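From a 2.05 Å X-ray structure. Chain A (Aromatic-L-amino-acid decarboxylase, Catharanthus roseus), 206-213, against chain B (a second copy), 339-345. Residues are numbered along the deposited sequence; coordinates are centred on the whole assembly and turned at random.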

# COMPACT_ATOMS: atom_id res chain seq x y z
N PHE A 206 6.48 -15.71 4.58
CA PHE A 206 7.80 -15.39 5.14
C PHE A 206 8.94 -15.72 4.18
O PHE A 206 9.83 -14.87 3.98
CB PHE A 206 7.94 -16.11 6.48
CG PHE A 206 9.34 -16.21 6.98
CD1 PHE A 206 10.00 -15.11 7.51
CD2 PHE A 206 10.01 -17.41 6.88
CE1 PHE A 206 11.31 -15.23 7.97
CE2 PHE A 206 11.32 -17.54 7.33
CZ PHE A 206 11.97 -16.45 7.87
N PRO A 207 9.01 -16.92 3.58
CA PRO A 207 10.08 -17.18 2.61
C PRO A 207 10.05 -16.25 1.41
O PRO A 207 11.11 -15.83 0.91
CB PRO A 207 9.82 -18.64 2.20
CG PRO A 207 8.98 -19.22 3.35
CD PRO A 207 8.15 -18.09 3.83
N LYS A 208 8.86 -15.95 0.89
CA LYS A 208 8.75 -15.01 -0.21
C LYS A 208 9.41 -13.69 0.17
O LYS A 208 10.20 -13.13 -0.60
CB LYS A 208 7.28 -14.80 -0.57
CG LYS A 208 7.03 -13.64 -1.53
CD LYS A 208 5.57 -13.55 -1.88
CE LYS A 208 5.28 -12.37 -2.79
NZ LYS A 208 3.86 -12.40 -3.23
N THR A 209 9.09 -13.19 1.36
CA THR A 209 9.69 -11.96 1.84
C THR A 209 11.21 -12.07 1.91
O THR A 209 11.92 -11.18 1.43
CB THR A 209 9.11 -11.61 3.22
OG1 THR A 209 7.73 -11.24 3.06
CG2 THR A 209 9.85 -10.44 3.81
N CYS A 210 11.73 -13.16 2.48
CA CYS A 210 13.18 -13.31 2.54
C CYS A 210 13.80 -13.25 1.15
O CYS A 210 14.83 -12.60 0.94
CB CYS A 210 13.55 -14.62 3.23
SG CYS A 210 13.03 -14.72 4.98
N LYS A 211 13.19 -13.95 0.19
CA LYS A 211 13.71 -13.95 -1.17
C LYS A 211 13.69 -12.54 -1.75
O LYS A 211 14.64 -12.12 -2.42
CB LYS A 211 12.89 -14.91 -2.04
CG LYS A 211 13.28 -14.94 -3.50
CD LYS A 211 12.36 -15.87 -4.29
CE LYS A 211 12.84 -15.98 -5.73
NZ LYS A 211 12.03 -16.92 -6.55
N LEU A 212 12.61 -11.79 -1.50
CA LEU A 212 12.54 -10.42 -1.98
C LEU A 212 13.71 -9.58 -1.50
O LEU A 212 14.16 -8.68 -2.21
CB LEU A 212 11.22 -9.78 -1.57
CG LEU A 212 9.97 -10.41 -2.19
CD1 LEU A 212 8.75 -9.58 -1.86
CD2 LEU A 212 10.14 -10.52 -3.71
N ALA A 213 14.19 -9.83 -0.27
CA ALA A 213 15.29 -9.06 0.29
C ALA A 213 16.65 -9.53 -0.20
O ALA A 213 17.66 -8.91 0.14
CB ALA A 213 15.26 -9.11 1.82
N LEU B 339 6.23 -13.41 -12.10
CA LEU B 339 5.66 -14.44 -11.25
C LEU B 339 6.75 -15.33 -10.67
O LEU B 339 6.76 -15.62 -9.47
CB LEU B 339 4.64 -15.23 -12.06
CG LEU B 339 3.21 -14.71 -12.06
CD1 LEU B 339 3.16 -13.18 -12.06
CD2 LEU B 339 2.48 -15.26 -13.30
N ARG B 340 7.69 -15.78 -11.51
CA ARG B 340 8.81 -16.55 -10.99
C ARG B 340 9.54 -15.79 -9.90
O ARG B 340 9.89 -16.35 -8.86
CB ARG B 340 9.78 -16.95 -12.10
CG ARG B 340 9.26 -18.02 -13.04
CD ARG B 340 10.34 -18.46 -14.04
NE ARG B 340 11.43 -19.21 -13.42
CZ ARG B 340 11.39 -20.52 -13.16
NH1 ARG B 340 10.31 -21.23 -13.46
NH2 ARG B 340 12.43 -21.12 -12.59
N ALA B 341 9.77 -14.49 -10.11
CA ALA B 341 10.60 -13.75 -9.16
C ALA B 341 9.95 -13.70 -7.77
O ALA B 341 10.65 -13.74 -6.76
CB ALA B 341 10.86 -12.34 -9.69
N LEU B 342 8.62 -13.61 -7.71
CA LEU B 342 7.92 -13.31 -6.46
C LEU B 342 7.36 -14.55 -5.77
O LEU B 342 6.39 -14.44 -5.01
CB LEU B 342 6.80 -12.30 -6.73
CG LEU B 342 7.14 -10.80 -6.65
CD1 LEU B 342 8.60 -10.55 -7.00
CD2 LEU B 342 6.21 -10.00 -7.57
N THR B 343 7.95 -15.72 -5.99
CA THR B 343 7.46 -16.93 -5.33
C THR B 343 8.62 -17.86 -5.01
O THR B 343 9.69 -17.78 -5.61
CB THR B 343 6.42 -17.66 -6.18
OG1 THR B 343 5.94 -18.81 -5.46
CG2 THR B 343 7.02 -18.11 -7.50
N THR B 344 8.39 -18.72 -4.02
CA THR B 344 9.36 -19.73 -3.61
C THR B 344 8.97 -21.14 -4.05
O THR B 344 9.23 -22.11 -3.33
CB THR B 344 9.55 -19.67 -2.10
OG1 THR B 344 8.27 -19.59 -1.46
CG2 THR B 344 10.38 -18.44 -1.72
N ASN B 345 8.36 -21.27 -5.22
CA ASN B 345 8.07 -22.59 -5.79
C ASN B 345 7.55 -22.47 -7.22
O ASN B 345 8.04 -23.15 -8.13
CB ASN B 345 7.05 -23.34 -4.93
CG ASN B 345 5.69 -22.67 -4.92
OD1 ASN B 345 4.77 -23.10 -5.61
ND2 ASN B 345 5.56 -21.61 -4.13

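Chain A contributes a helix to this contact, and chain B contributes the last turn of a helix and the loop that follows it. The helix assignment for chain A rests on i to i+4 backbone hydrogen bonds, beginning with Cys A210 N to Phe A206 O at 3.0 Å, and on phi/psi values that stay near -60/-45. In chain B, Leu B342 is the first residue to leave helical geometry, at -99/26. The two stretches together bury 367 Å², and the nearest pair of CA atoms belongs to Lys A208 and Thr B343, 5.6 Å apart.

Phe A206 takes no part, its side chain being out of reach of the other stretch. Contact begins at Pro A207, whose CA-to-CB bond points toward chain B. Its CB lies 4.0 Å from CG2 of Thr B344, and its carbonyl O is 3.8 Å from the same methyl. That oxygen already accepts a backbone hydrogen bond within the helix, from Lys A211 N at 2.9 Å, so the approach of the methyl is packing against an atom with its polar need met.

Lys A208 runs out fully extended, with all four chi angles in the t well. The chain passes alongside Leu B342: CE of Lys A208 is 3.2 Å from the carbonyl O of Leu B342, and 4.2 Å from its CB. The ammonium group is hydrogen-bonded elsewhere in the structure, so what Lys A208 offers this stretch is chiefly its aliphatic length. At its backbone, Lys A208 N sits 3.9 Å from CG2 of Thr B344, which extends the packing begun at Pro A207.

Thr A209 points away and Cys A210 sideways; neither makes a contact with the chain B stretch, and neither loses area to it.

One turn on from Pro A207, Lys A211 provides the polar centre of the contact. It also has an all-t side chain, but here CA-to-CB points toward chain B, and the extended chain carries NZ to the main chain where the helix gives way to loop. NZ donates to Thr B343 O at 2.7 Å and to Arg B340 O at 3.2 Å. Both acceptors are backbone carbonyls, so these bonds do not depend on the side chains of Arg B340 and Thr B343, whose CA-to-CB bonds point away. Between them in sequence, Ala B341 O lies 3.3 Å from CE of Lys A211. The stem of the lysine also packs on Thr B344, with CD 4.1 Å from CG2; that methyl therefore meets Pro A207, Lys A208 and Lys A211.

Leu A212 closes the contact with an apolar pair. Its CA-to-CB bond points sideways, yet the m,t rotamer brings CD2 within 3.6 Å of CD1 of Leu B342, a van der Waals distance between two buried residues. Ala A213 is out of reach.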